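Local coordinates for protein bacterioferritin (Mycobacterium tuberculosis, PDB 3UOI) that probably oxidises ferrous iron with dioxygen and stores the ferric product as mineral inside a hollow shell of 24 subunits, with one haem b between two subunits of each dimer, at residues L17-T22 against L100-P105; L21-Q26 against F51-H56; F28-M33 against E90-I95; D62-L65 against L70-Y73. All blocks are in the same frame, centred on the assembly; numbering follows the deposited sequence.

Contacts 1, 2 and 3 follow one another along helix 7-36. The centres of contact 1 and contact 2 lie about 11 Å apart, and those of contact 2 and contact 3 about 10 Å. Contacts 1 and 3 join that helix to helix 85-112, at two levels of the bundle, whereas contact 2 joins it to helix 40-66. Contact 4 folds the loop after helix 40-66 back on that helix's end, its centre about 25 Å from that of contact 3. In sequence, contact 2 closes before contact 4 begins. E20 in contact 1 and E53 and H56 in contact 2 are among the predicted iron ligands; the haem touches contacts 2 and 3, and L21, which contact 1 shares with contact 2.

Contact 1 (L17-T22 against L100-P105); sequences LTSELT and LNRLKP
S19 and R102 are the two residues through which 17-22 and 100-105 meet, and their meeting is polar. OG of S19 stands 2.8 Å from NH2 of R102, at the guanidinium edge and near its plane. The same nitrogen, R102 NH2, is only 3.0 Å from S19 CB, so it lies tightly against both atoms of the short serine side chain. The arginine leaves its helix with CG anti to the backbone N (chi1 164°), and a bend at chi3 (58°) brings its guanidinium to S19. The 71 Å² buried between the segments comes from these two residues alone.

R102 NH2 has a clear hydrogen-bond partner outside the two segments, OE1 of Q16, whose NE2 is in turn bonded to OE1 of E20; Q16 thus links the arginine to a carboxylate predicted to bind the first iron. R102 NH2 itself remains 6.6 Å from E20 OE1. The setting is the ferritin four-helix bundle, in which helices 7-36 and 85-112 are antiparallel neighbours; their closest CA atoms here, those of S19 and R102, are 9.9 Å apart.

Within 17-22, the hydroxyl of T22 folds back on its own helix: T22 OG1 donates to T18 O at 2.6 Å, tilted 34° from the carbonyl plane, beside the regular bond from T22 N.

Apolar side chains of the two segments pack on other helices: L103 on I125 and V126 of helix 116-146, and L17 on A57 of helix 40-66.

Contact 2 (L21-Q26 against F51-H56); sequences LTAINQ and FDEMRH. With HEM (protoporphyrin IX containing Fe), chain B.
I24, which has the most surface buried here, lies across M54 at about a right angle. Its CG1 and CD1 both press on M54 CG, each at 3.3 Å, a close fit for two carbons. CG1 lies beside the backbone N (chi1 -76°) and carries CD1 over the base of the methionine, while CG2 of I24 reaches the methionine methyl, M54 CE, at 3.6 Å.

M54 is held between this isoleucine and the haem. Its sulfur, SD, is 2.3 Å from the haem iron, and M54 of a neighbouring subunit supplies a second sulfur to the same metal. This is the bis-methionine haem of bacterioferritins, bound at the interface of a dimer. Around it, R55 NH1 comes to 3.1 Å from propionate oxygen O2D at the guanidinium edge, and F51 meets the porphyrin obliquely. The two helices are antiparallel members of the four-helix bundle, with short-segment axes 8.3 Å apart and 159° between their directions.

E53, one residue earlier, leaves the helix on a neighbouring flank. Its CG rests on A23 CB at 3.4 Å, and its CB faces I24 CG1. A bend at chi2 (30°) then leads the carboxylate away from 21-26, to where E20 and E129 lie, like E53 predicted iron ligands; its exact place is doubtful. H56, a predicted ligand of the first iron, directs ND1 at E53 OE2 over 3.0 Å in a nearly straight bond lying in the ring plane, subject to the same doubt about OE2. NE2 of H56 has its own partner, OD1 of D128.

Contact 3 (F28-M33 against E90-I95); sequences FLHSKM and EADLAI. With HEM (protoporphyrin IX containing Fe), chain B.
In the ferritin bundle helix 7-36 runs beside helix 85-112 in the opposite sense, and here the two are joined by the imidazole of H30, which reaches D92 and A91. The side chains of H30 and D92 approach from opposite directions, with ring and carboxylate planes 35° apart. H30 ND1 donates to D92 OD2 over 3.1 Å, but the N-H...O angle of 120° makes the bond weak. OD2 lies obliquely to the ring, whereas D92 OD1, 3.5 Å from H30 ND1, is in the plane at its edge. Also at the edge, H30 CE1 touches the methyl CB of A91, at 4.0 Å.

Outside partners fix both groups more firmly: NE2 of H30 is bonded to the backbone N of G82 in the long loop, consistent with a proton on ND1 rather than on NE2, and OD2 of D92 is bonded to NE2 of Q26. The D92 side chain lies about 4 Å from that of E96, a predicted ligand of the second iron, at nearest atoms.

F28 serves the haem instead. Its CG is anti to the backbone N (chi1 -165°), and the haem methyl CMB sits over the ring centre, 3.3 Å above one face. The carbonyl of F28 takes two donors: K32 N, and S31 OG at 2.9 Å from F28 O, the hydroxyl lying in the carbonyl plane on a lone pair. The same helix thus offers a histidine to helix 85-112 and a phenylalanine to the shared haem, an arrangement that fits the bacterioferritin dimer.

Contact 4 (D62-L65 against L70-Y73); sequences DRIL and LPNY
This is an apolar contact in which the chain, having left helix 40-66, turns back so that P71 covers I64 and L65 near the helix end. P71 has the largest buried area of the residues involved, and two branched side chains touch its ring. CD2 of L65 presses on P71 CD at 3.4 Å, a snug approach, and reaches P71 CG at 3.6 Å; the leucine crosses the proline at about a right angle. The side chains of I64 and P71 run past each other in opposite directions. Branch CG2 of I64, anti to the backbone N while CG1 lies beside it (chi1 -61°), meets P71 CG at 3.6 Å. I64 CG2 is also 3.9 Å from L70 C.

The loop is also tied down by polar bonds on both sides of the proline: N14 of helix 7-36 binds L70 O through ND2 and N72 N through OD1. Y73 OH is bonded to OG1 of T61, one more link back to helix 40-66. I64 packs on L13 and N14, while P71 meets L29 and L65 meets N36 of a neighbouring subunit, placing the turn between helix 7-36 of its own chain and helix 7-36 of the partner.

Contact 1 (L17-T22 against L100-P105)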
# COMPACT_ATOMS: atom_id res chain seq x y z
N LEU A 17 20.56 -43.97 -21.27
CA LEU A 17 21.33 -42.95 -20.62
C LEU A 17 22.45 -42.50 -21.54
O LEU A 17 22.65 -41.35 -21.71
CB LEU A 17 21.91 -43.48 -19.31
CG LEU A 17 22.97 -42.60 -18.66
CD1 LEU A 17 22.48 -41.17 -18.49
CD2 LEU A 17 23.40 -43.11 -17.36
N THR A 18 23.15 -43.44 -22.14
CA THR A 18 24.24 -43.14 -23.04
C THR A 18 23.67 -42.26 -24.21
O THR A 18 24.24 -41.27 -24.61
CB THR A 18 24.95 -44.43 -23.54
OG1 THR A 18 25.86 -44.91 -22.56
CG2 THR A 18 25.68 -44.24 -24.83
N SER A 19 22.50 -42.64 -24.67
CA SER A 19 21.85 -41.91 -25.71
C SER A 19 21.57 -40.44 -25.30
O SER A 19 21.81 -39.55 -26.05
CB SER A 19 20.52 -42.60 -26.03
OG SER A 19 19.91 -42.05 -27.11
N GLU A 20 21.08 -40.25 -24.08
CA GLU A 20 20.78 -38.93 -23.56
C GLU A 20 22.04 -38.08 -23.47
O GLU A 20 22.02 -36.89 -23.78
CB GLU A 20 20.12 -39.02 -22.18
CG GLU A 20 18.80 -39.78 -22.19
CD GLU A 20 17.76 -39.13 -23.08
OE1 GLU A 20 16.63 -39.66 -23.16
OE2 GLU A 20 18.07 -38.09 -23.70
N LEU A 21 23.14 -38.69 -23.05
CA LEU A 21 24.37 -37.98 -22.93
C LEU A 21 24.83 -37.51 -24.31
O LEU A 21 25.29 -36.43 -24.46
CB LEU A 21 25.39 -38.83 -22.25
CG LEU A 21 25.01 -39.19 -20.84
CD1 LEU A 21 26.08 -39.96 -20.32
CD2 LEU A 21 24.89 -37.98 -20.06
N THR A 22 24.68 -38.35 -25.31
CA THR A 22 25.08 -37.97 -26.65
C THR A 22 24.25 -36.79 -27.14
O THR A 22 24.74 -35.86 -27.69
CB THR A 22 24.90 -39.19 -27.55
OG1 THR A 22 25.21 -40.35 -26.79
CG2 THR A 22 25.75 -39.17 -28.75
N LEU A 100 13.47 -43.92 -30.42
CA LEU A 100 12.22 -44.57 -30.60
C LEU A 100 12.46 -46.04 -30.94
O LEU A 100 11.88 -46.88 -30.38
CB LEU A 100 11.40 -43.87 -31.64
CG LEU A 100 10.91 -42.47 -31.33
CD1 LEU A 100 10.09 -42.02 -32.48
CD2 LEU A 100 10.11 -42.45 -30.10
N ASN A 101 13.42 -46.31 -31.79
CA ASN A 101 13.72 -47.65 -32.16
C ASN A 101 14.12 -48.50 -30.95
O ASN A 101 13.72 -49.61 -30.85
CB ASN A 101 14.79 -47.66 -33.23
CG ASN A 101 14.31 -47.10 -34.59
OD1 ASN A 101 15.10 -47.00 -35.50
ND2 ASN A 101 13.06 -46.75 -34.72
N ARG A 102 14.93 -47.98 -30.05
CA ARG A 102 15.26 -48.66 -28.82
C ARG A 102 14.16 -48.75 -27.75
O ARG A 102 14.01 -49.74 -27.15
CB ARG A 102 16.59 -48.13 -28.23
CG ARG A 102 16.80 -48.50 -26.79
CD ARG A 102 18.06 -47.91 -26.19
NE ARG A 102 18.08 -46.48 -26.26
CZ ARG A 102 18.62 -45.79 -27.24
NH1 ARG A 102 19.22 -46.39 -28.24
NH2 ARG A 102 18.56 -44.51 -27.23
N LEU A 103 13.46 -47.68 -27.49
CA LEU A 103 12.37 -47.59 -26.54
C LEU A 103 11.05 -48.35 -26.83
O LEU A 103 10.38 -48.74 -25.93
CB LEU A 103 12.11 -46.16 -26.12
CG LEU A 103 13.34 -45.53 -25.51
CD1 LEU A 103 13.00 -44.33 -24.80
CD2 LEU A 103 14.05 -46.48 -24.64
N LYS A 104 10.68 -48.45 -28.11
CA LYS A 104 9.40 -49.06 -28.38
C LYS A 104 9.41 -50.51 -27.91
O LYS A 104 8.62 -50.89 -27.13
CB LYS A 104 9.07 -49.00 -29.83
CG LYS A 104 8.58 -47.70 -30.39
CD LYS A 104 8.84 -47.77 -31.84
CE LYS A 104 8.00 -46.87 -32.64
NZ LYS A 104 7.67 -47.52 -33.92
N PRO A 105 10.38 -51.29 -28.33
CA PRO A 105 10.56 -52.65 -27.83
C PRO A 105 10.90 -52.70 -26.34
O PRO A 105 10.39 -53.48 -25.62
CB PRO A 105 11.68 -53.17 -28.70
CG PRO A 105 12.15 -52.02 -29.43
CD PRO A 105 11.14 -51.08 -29.55

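Contact 2 (L21-Q26 against F51-H56)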
# COMPACT_ATOMS: atom_id res chain seq x y z
N LEU A 21 23.14 -38.69 -23.05
CA LEU A 21 24.37 -37.98 -22.93
C LEU A 21 24.83 -37.51 -24.31
O LEU A 21 25.29 -36.43 -24.46
CB LEU A 21 25.39 -38.83 -22.25
CG LEU A 21 25.01 -39.19 -20.84
CD1 LEU A 21 26.08 -39.96 -20.32
CD2 LEU A 21 24.89 -37.98 -20.06
N THR A 22 24.68 -38.35 -25.31
CA THR A 22 25.08 -37.97 -26.65
C THR A 22 24.25 -36.79 -27.14
O THR A 22 24.74 -35.86 -27.69
CB THR A 22 24.90 -39.19 -27.55
OG1 THR A 22 25.21 -40.35 -26.79
CG2 THR A 22 25.75 -39.17 -28.75
N ALA A 23 22.96 -36.87 -26.87
CA ALA A 23 22.00 -35.83 -27.23
C ALA A 23 22.25 -34.48 -26.53
O ALA A 23 22.05 -33.44 -27.10
CB ALA A 23 20.63 -36.28 -27.03
N ILE A 24 22.66 -34.54 -25.27
CA ILE A 24 22.93 -33.33 -24.57
C ILE A 24 24.04 -32.65 -25.30
O ILE A 24 23.91 -31.51 -25.70
CB ILE A 24 23.43 -33.61 -23.16
CG1 ILE A 24 22.28 -34.03 -22.25
CG2 ILE A 24 24.07 -32.40 -22.65
CD1 ILE A 24 22.67 -34.69 -21.07
N ASN A 25 25.10 -33.38 -25.56
CA ASN A 25 26.19 -32.79 -26.29
C ASN A 25 25.85 -32.37 -27.73
O ASN A 25 26.25 -31.36 -28.19
CB ASN A 25 27.40 -33.68 -26.28
CG ASN A 25 27.98 -33.83 -24.94
OD1 ASN A 25 27.31 -33.66 -24.00
ND2 ASN A 25 29.23 -34.14 -24.86
N GLN A 26 25.13 -33.18 -28.44
CA GLN A 26 24.86 -32.79 -29.78
C GLN A 26 24.00 -31.58 -29.80
O GLN A 26 24.31 -30.66 -30.48
CB GLN A 26 24.29 -33.94 -30.61
CG GLN A 26 24.04 -33.67 -32.08
CD GLN A 26 23.63 -34.92 -32.78
OE1 GLN A 26 24.35 -35.87 -32.81
NE2 GLN A 26 22.45 -34.92 -33.34
N PHE A 51 18.71 -29.11 -22.48
CA PHE A 51 18.34 -29.04 -21.09
C PHE A 51 17.34 -30.11 -20.82
O PHE A 51 17.38 -30.72 -19.81
CB PHE A 51 17.87 -27.66 -20.69
CG PHE A 51 18.98 -26.67 -20.49
CD1 PHE A 51 20.04 -26.63 -21.33
CD2 PHE A 51 18.98 -25.82 -19.48
CE1 PHE A 51 21.04 -25.76 -21.16
CE2 PHE A 51 20.02 -24.94 -19.32
CZ PHE A 51 21.04 -24.92 -20.18
N ASP A 52 16.42 -30.31 -21.76
CA ASP A 52 15.40 -31.34 -21.62
C ASP A 52 16.06 -32.72 -21.61
O ASP A 52 15.66 -33.60 -20.84
CB ASP A 52 14.38 -31.25 -22.76
CG ASP A 52 13.45 -30.07 -22.61
OD1 ASP A 52 13.36 -29.52 -21.49
OD2 ASP A 52 12.81 -29.69 -23.61
N GLU A 53 17.06 -32.89 -22.46
CA GLU A 53 17.79 -34.15 -22.53
C GLU A 53 18.60 -34.35 -21.26
O GLU A 53 18.68 -35.46 -20.73
CB GLU A 53 18.72 -34.16 -23.75
CG GLU A 53 18.35 -35.20 -24.80
CD GLU A 53 16.86 -35.49 -24.83
OE1 GLU A 53 16.08 -34.58 -25.21
OE2 GLU A 53 16.46 -36.62 -24.48
N MET A 54 19.20 -33.27 -20.76
CA MET A 54 19.98 -33.32 -19.54
C MET A 54 19.10 -33.78 -18.38
O MET A 54 19.52 -34.59 -17.55
CB MET A 54 20.58 -31.95 -19.23
CG MET A 54 21.88 -31.66 -19.96
SD MET A 54 22.64 -30.12 -19.44
CE MET A 54 22.98 -29.36 -21.03
N ARG A 55 17.87 -33.27 -18.34
CA ARG A 55 16.92 -33.65 -17.31
C ARG A 55 16.59 -35.13 -17.42
O ARG A 55 16.46 -35.83 -16.41
CB ARG A 55 15.64 -32.81 -17.42
CG ARG A 55 15.64 -31.56 -16.56
CD ARG A 55 14.24 -31.01 -16.39
NE ARG A 55 13.72 -30.42 -17.62
CZ ARG A 55 14.20 -29.31 -18.17
NH1 ARG A 55 15.21 -28.66 -17.60
NH2 ARG A 55 13.67 -28.84 -19.29
N HIS A 56 16.46 -35.61 -18.65
CA HIS A 56 16.17 -37.02 -18.91
C HIS A 56 17.34 -37.89 -18.37
O HIS A 56 17.11 -38.89 -17.76
CB HIS A 56 15.99 -37.29 -20.37
CG HIS A 56 14.68 -36.87 -20.92
ND1 HIS A 56 14.50 -36.62 -22.25
CD2 HIS A 56 13.49 -36.67 -20.34
CE1 HIS A 56 13.25 -36.29 -22.46
NE2 HIS A 56 12.62 -36.31 -21.31
CHA HEM B . 21.98 -27.02 -16.49
CHB HEM B . 25.52 -26.87 -19.74
CHC HEM B . 26.09 -31.63 -19.24
CHD HEM B . 22.70 -31.79 -15.79
C1A HEM B . 22.99 -26.50 -17.28
C2A HEM B . 23.43 -25.14 -17.41
C3A HEM B . 24.41 -25.13 -18.34
C4A HEM B . 24.60 -26.45 -18.80
CMA HEM B . 25.24 -23.94 -18.84
CAA HEM B . 22.81 -23.97 -16.58
CBA HEM B . 23.09 -24.27 -15.09
CGA HEM B . 23.60 -23.10 -14.26
O1A HEM B . 24.28 -23.29 -13.19
O2A HEM B . 23.31 -21.93 -14.66
C1B HEM B . 25.95 -28.17 -19.94
C2B HEM B . 26.87 -28.62 -20.98
C3B HEM B . 27.05 -29.92 -20.84
C4B HEM B . 26.22 -30.35 -19.71
CMB HEM B . 27.58 -27.75 -22.06
CAB HEM B . 27.98 -30.75 -21.78
CBB HEM B . 27.90 -32.07 -21.82
C1C HEM B . 25.24 -32.14 -18.26
C2C HEM B . 25.06 -33.55 -17.92
C3C HEM B . 24.14 -33.56 -16.94
C4C HEM B . 23.65 -32.21 -16.69
CMC HEM B . 25.83 -34.74 -18.55
CAC HEM B . 23.60 -34.79 -16.19
CBC HEM B . 22.41 -34.60 -15.61
C1D HEM B . 22.15 -30.54 -15.73
C2D HEM B . 20.97 -30.21 -14.98
C3D HEM B . 20.78 -28.73 -15.22
C4D HEM B . 21.84 -28.33 -16.06
CMD HEM B . 20.12 -31.15 -14.06
CAD HEM B . 19.72 -27.80 -14.66
CBD HEM B . 18.48 -28.05 -15.50
CGD HEM B . 17.48 -27.02 -15.06
O1D HEM B . 17.89 -25.86 -14.74
O2D HEM B . 16.29 -27.37 -15.01
NA HEM B . 23.71 -27.24 -18.16
NB HEM B . 25.55 -29.24 -19.19
NC HEM B . 24.36 -31.40 -17.49
ND HEM B . 22.63 -29.44 -16.43
FE HEM B . 23.99 -29.37 -17.78

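Contact 3 (F28-M33 against E90-I95)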
# COMPACT_ATOMS: atom_id res chain seq x y z
N PHE A 28 23.47 -29.33 -27.46
CA PHE A 28 24.08 -28.12 -26.93
C PHE A 28 24.98 -27.44 -27.92
O PHE A 28 24.78 -26.31 -28.20
CB PHE A 28 24.89 -28.38 -25.67
CG PHE A 28 25.24 -27.12 -24.89
CD1 PHE A 28 24.34 -26.56 -23.99
CD2 PHE A 28 26.45 -26.51 -25.04
CE1 PHE A 28 24.66 -25.43 -23.26
CE2 PHE A 28 26.75 -25.36 -24.31
CZ PHE A 28 25.86 -24.84 -23.43
N LEU A 29 25.92 -28.20 -28.48
CA LEU A 29 26.90 -27.67 -29.40
C LEU A 29 26.19 -27.10 -30.61
O LEU A 29 26.55 -26.11 -31.08
CB LEU A 29 27.94 -28.66 -29.80
CG LEU A 29 28.99 -28.14 -30.75
CD1 LEU A 29 29.97 -27.29 -30.10
CD2 LEU A 29 29.65 -29.26 -31.37
N HIS A 30 25.13 -27.74 -31.04
CA HIS A 30 24.32 -27.23 -32.12
C HIS A 30 23.71 -25.86 -31.77
O HIS A 30 23.70 -24.99 -32.59
CB HIS A 30 23.22 -28.20 -32.51
CG HIS A 30 23.65 -29.22 -33.51
ND1 HIS A 30 22.80 -30.16 -34.02
CD2 HIS A 30 24.84 -29.46 -34.08
CE1 HIS A 30 23.45 -30.94 -34.85
NE2 HIS A 30 24.70 -30.53 -34.90
N SER A 31 23.24 -25.71 -30.54
CA SER A 31 22.71 -24.44 -30.08
C SER A 31 23.76 -23.30 -30.04
O SER A 31 23.47 -22.20 -30.42
CB SER A 31 21.93 -24.57 -28.79
OG SER A 31 22.68 -24.30 -27.70
N LYS A 32 24.95 -23.60 -29.58
CA LYS A 32 26.04 -22.65 -29.61
C LYS A 32 26.44 -22.29 -31.04
O LYS A 32 26.76 -21.17 -31.30
CB LYS A 32 27.25 -23.18 -28.89
CG LYS A 32 27.05 -23.53 -27.50
CD LYS A 32 26.56 -22.43 -26.65
CE LYS A 32 27.52 -21.33 -26.45
NZ LYS A 32 26.90 -20.14 -26.05
N MET A 33 26.47 -23.28 -31.91
CA MET A 33 26.80 -23.09 -33.30
C MET A 33 25.74 -22.25 -33.94
O MET A 33 26.04 -21.45 -34.75
CB MET A 33 26.94 -24.39 -34.06
CG MET A 33 28.14 -25.29 -33.78
SD MET A 33 28.17 -26.78 -34.80
CE MET A 33 28.56 -26.26 -36.42
N GLU A 90 18.54 -32.53 -39.26
CA GLU A 90 18.64 -33.91 -39.72
C GLU A 90 19.38 -34.85 -38.81
O GLU A 90 19.02 -35.97 -38.63
CB GLU A 90 19.15 -33.99 -41.12
CG GLU A 90 18.06 -34.28 -42.03
CD GLU A 90 18.45 -34.21 -43.45
OE1 GLU A 90 19.60 -33.81 -43.71
OE2 GLU A 90 17.59 -34.53 -44.28
N ALA A 91 20.44 -34.33 -38.26
CA ALA A 91 21.25 -34.97 -37.29
C ALA A 91 20.49 -35.20 -35.99
O ALA A 91 20.62 -36.18 -35.35
CB ALA A 91 22.48 -34.16 -37.07
N ASP A 92 19.73 -34.21 -35.58
CA ASP A 92 18.95 -34.30 -34.38
C ASP A 92 17.82 -35.30 -34.54
O ASP A 92 17.50 -36.00 -33.66
CB ASP A 92 18.51 -32.92 -33.93
CG ASP A 92 19.69 -32.03 -33.48
OD1 ASP A 92 19.42 -30.89 -33.27
OD2 ASP A 92 20.83 -32.44 -33.37
N LEU A 93 17.26 -35.34 -35.73
CA LEU A 93 16.19 -36.25 -36.04
C LEU A 93 16.66 -37.65 -35.92
O LEU A 93 15.96 -38.46 -35.46
CB LEU A 93 15.66 -36.02 -37.44
CG LEU A 93 14.44 -35.12 -37.55
CD1 LEU A 93 14.12 -34.84 -38.97
CD2 LEU A 93 13.30 -35.74 -36.90
N ALA A 94 17.86 -37.91 -36.36
CA ALA A 94 18.38 -39.26 -36.36
C ALA A 94 18.56 -39.89 -35.00
O ALA A 94 18.25 -40.99 -34.84
CB ALA A 94 19.63 -39.38 -37.21
N ILE A 95 19.08 -39.16 -34.04
CA ILE A 95 19.18 -39.61 -32.67
C ILE A 95 17.83 -39.84 -31.94
O ILE A 95 17.64 -40.78 -31.24
CB ILE A 95 20.13 -38.69 -31.86
CG1 ILE A 95 20.32 -39.23 -30.47
CG2 ILE A 95 19.64 -37.32 -31.81
CD1 ILE A 95 21.67 -39.09 -29.98
CHA HEM B . 21.98 -27.02 -16.49
CHB HEM B . 25.52 -26.87 -19.74
CHC HEM B . 26.09 -31.63 -19.24
CHD HEM B . 22.70 -31.79 -15.79
C1A HEM B . 22.99 -26.50 -17.28
C2A HEM B . 23.43 -25.14 -17.41
C3A HEM B . 24.41 -25.13 -18.34
C4A HEM B . 24.60 -26.45 -18.80
CMA HEM B . 25.24 -23.94 -18.84
CAA HEM B . 22.81 -23.97 -16.58
CBA HEM B . 23.09 -24.27 -15.09
CGA HEM B . 23.60 -23.10 -14.26
O1A HEM B . 24.28 -23.29 -13.19
O2A HEM B . 23.31 -21.93 -14.66
C1B HEM B . 25.95 -28.17 -19.94
C2B HEM B . 26.87 -28.62 -20.98
C3B HEM B . 27.05 -29.92 -20.84
C4B HEM B . 26.22 -30.35 -19.71
CMB HEM B . 27.58 -27.75 -22.06
CAB HEM B . 27.98 -30.75 -21.78
CBB HEM B . 27.90 -32.07 -21.82
C1C HEM B . 25.24 -32.14 -18.26
C2C HEM B . 25.06 -33.55 -17.92
C3C HEM B . 24.14 -33.56 -16.94
C4C HEM B . 23.65 -32.21 -16.69
CMC HEM B . 25.83 -34.74 -18.55
CAC HEM B . 23.60 -34.79 -16.19
CBC HEM B . 22.41 -34.60 -15.61
C1D HEM B . 22.15 -30.54 -15.73
C2D HEM B . 20.97 -30.21 -14.98
C3D HEM B . 20.78 -28.73 -15.22
C4D HEM B . 21.84 -28.33 -16.06
CMD HEM B . 20.12 -31.15 -14.06
CAD HEM B . 19.72 -27.80 -14.66
CBD HEM B . 18.48 -28.05 -15.50
CGD HEM B . 17.48 -27.02 -15.06
O1D HEM B . 17.89 -25.86 -14.74
O2D HEM B . 16.29 -27.37 -15.01
NA HEM B . 23.71 -27.24 -18.16
NB HEM B . 25.55 -29.24 -19.19
NC HEM B . 24.36 -31.40 -17.49
ND HEM B . 22.63 -29.44 -16.43
FE HEM B . 23.99 -29.37 -17.78

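Contact 4 (D62-L65 against L70-Y73)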
# COMPACT_ATOMS: atom_id res chain seq x y z
N ASP A 62 18.77 -41.58 -11.52
CA ASP A 62 18.10 -41.84 -10.26
C ASP A 62 17.47 -43.24 -10.34
O ASP A 62 17.49 -43.94 -9.39
CB ASP A 62 16.93 -40.88 -9.99
CG ASP A 62 17.32 -39.44 -9.74
OD1 ASP A 62 18.38 -39.21 -9.27
OD2 ASP A 62 16.53 -38.57 -9.99
N ARG A 63 16.88 -43.59 -11.47
CA ARG A 63 16.22 -44.88 -11.59
C ARG A 63 17.23 -46.03 -11.45
O ARG A 63 17.00 -46.95 -10.74
CB ARG A 63 15.42 -44.97 -12.90
CG ARG A 63 14.41 -46.05 -13.02
CD ARG A 63 13.37 -46.14 -11.90
NE ARG A 63 12.83 -47.49 -11.79
CZ ARG A 63 12.21 -48.02 -10.76
NH1 ARG A 63 11.95 -47.34 -9.71
NH2 ARG A 63 11.81 -49.27 -10.84
N ILE A 64 18.36 -45.89 -12.10
CA ILE A 64 19.41 -46.86 -12.11
C ILE A 64 19.95 -47.03 -10.72
O ILE A 64 20.17 -48.12 -10.28
CB ILE A 64 20.54 -46.43 -13.07
CG1 ILE A 64 20.05 -46.30 -14.52
CG2 ILE A 64 21.71 -47.30 -12.94
CD1 ILE A 64 21.06 -46.15 -15.44
N LEU A 65 20.16 -45.91 -10.04
CA LEU A 65 20.64 -45.94 -8.69
C LEU A 65 19.65 -46.60 -7.72
O LEU A 65 20.01 -47.43 -7.01
CB LEU A 65 21.11 -44.58 -8.22
CG LEU A 65 22.38 -43.96 -8.82
CD1 LEU A 65 22.69 -42.60 -8.15
CD2 LEU A 65 23.56 -44.93 -8.76
N LEU A 70 24.92 -49.44 -11.93
CA LEU A 70 25.96 -48.46 -12.09
C LEU A 70 25.62 -47.58 -13.28
O LEU A 70 25.53 -48.05 -14.39
CB LEU A 70 27.27 -49.11 -12.33
CG LEU A 70 27.38 -50.28 -11.43
CD1 LEU A 70 28.62 -50.97 -11.71
CD2 LEU A 70 27.32 -49.73 -10.07
N PRO A 71 25.40 -46.31 -13.05
CA PRO A 71 25.06 -45.49 -14.20
C PRO A 71 26.28 -45.18 -15.03
O PRO A 71 27.23 -44.71 -14.51
CB PRO A 71 24.44 -44.25 -13.58
CG PRO A 71 24.04 -44.61 -12.28
CD PRO A 71 24.86 -45.75 -11.82
N ASN A 72 26.20 -45.44 -16.32
CA ASN A 72 27.32 -45.28 -17.20
C ASN A 72 27.43 -43.85 -17.69
O ASN A 72 26.67 -43.39 -18.49
CB ASN A 72 27.25 -46.24 -18.39
CG ASN A 72 28.55 -46.31 -19.17
OD1 ASN A 72 29.31 -45.37 -19.19
ND2 ASN A 72 28.77 -47.41 -19.83
N TYR A 73 28.38 -43.16 -17.10
CA TYR A 73 28.71 -41.79 -17.45
C TYR A 73 29.92 -41.70 -18.42
O TYR A 73 30.21 -40.67 -18.93
CB TYR A 73 28.85 -40.93 -16.16
CG TYR A 73 27.51 -40.33 -15.68
CD1 TYR A 73 27.35 -38.98 -15.54
CD2 TYR A 73 26.40 -41.11 -15.41
CE1 TYR A 73 26.16 -38.45 -15.14
CE2 TYR A 73 25.22 -40.56 -15.02
CZ TYR A 73 25.11 -39.23 -14.89
OH TYR A 73 23.97 -38.67 -14.50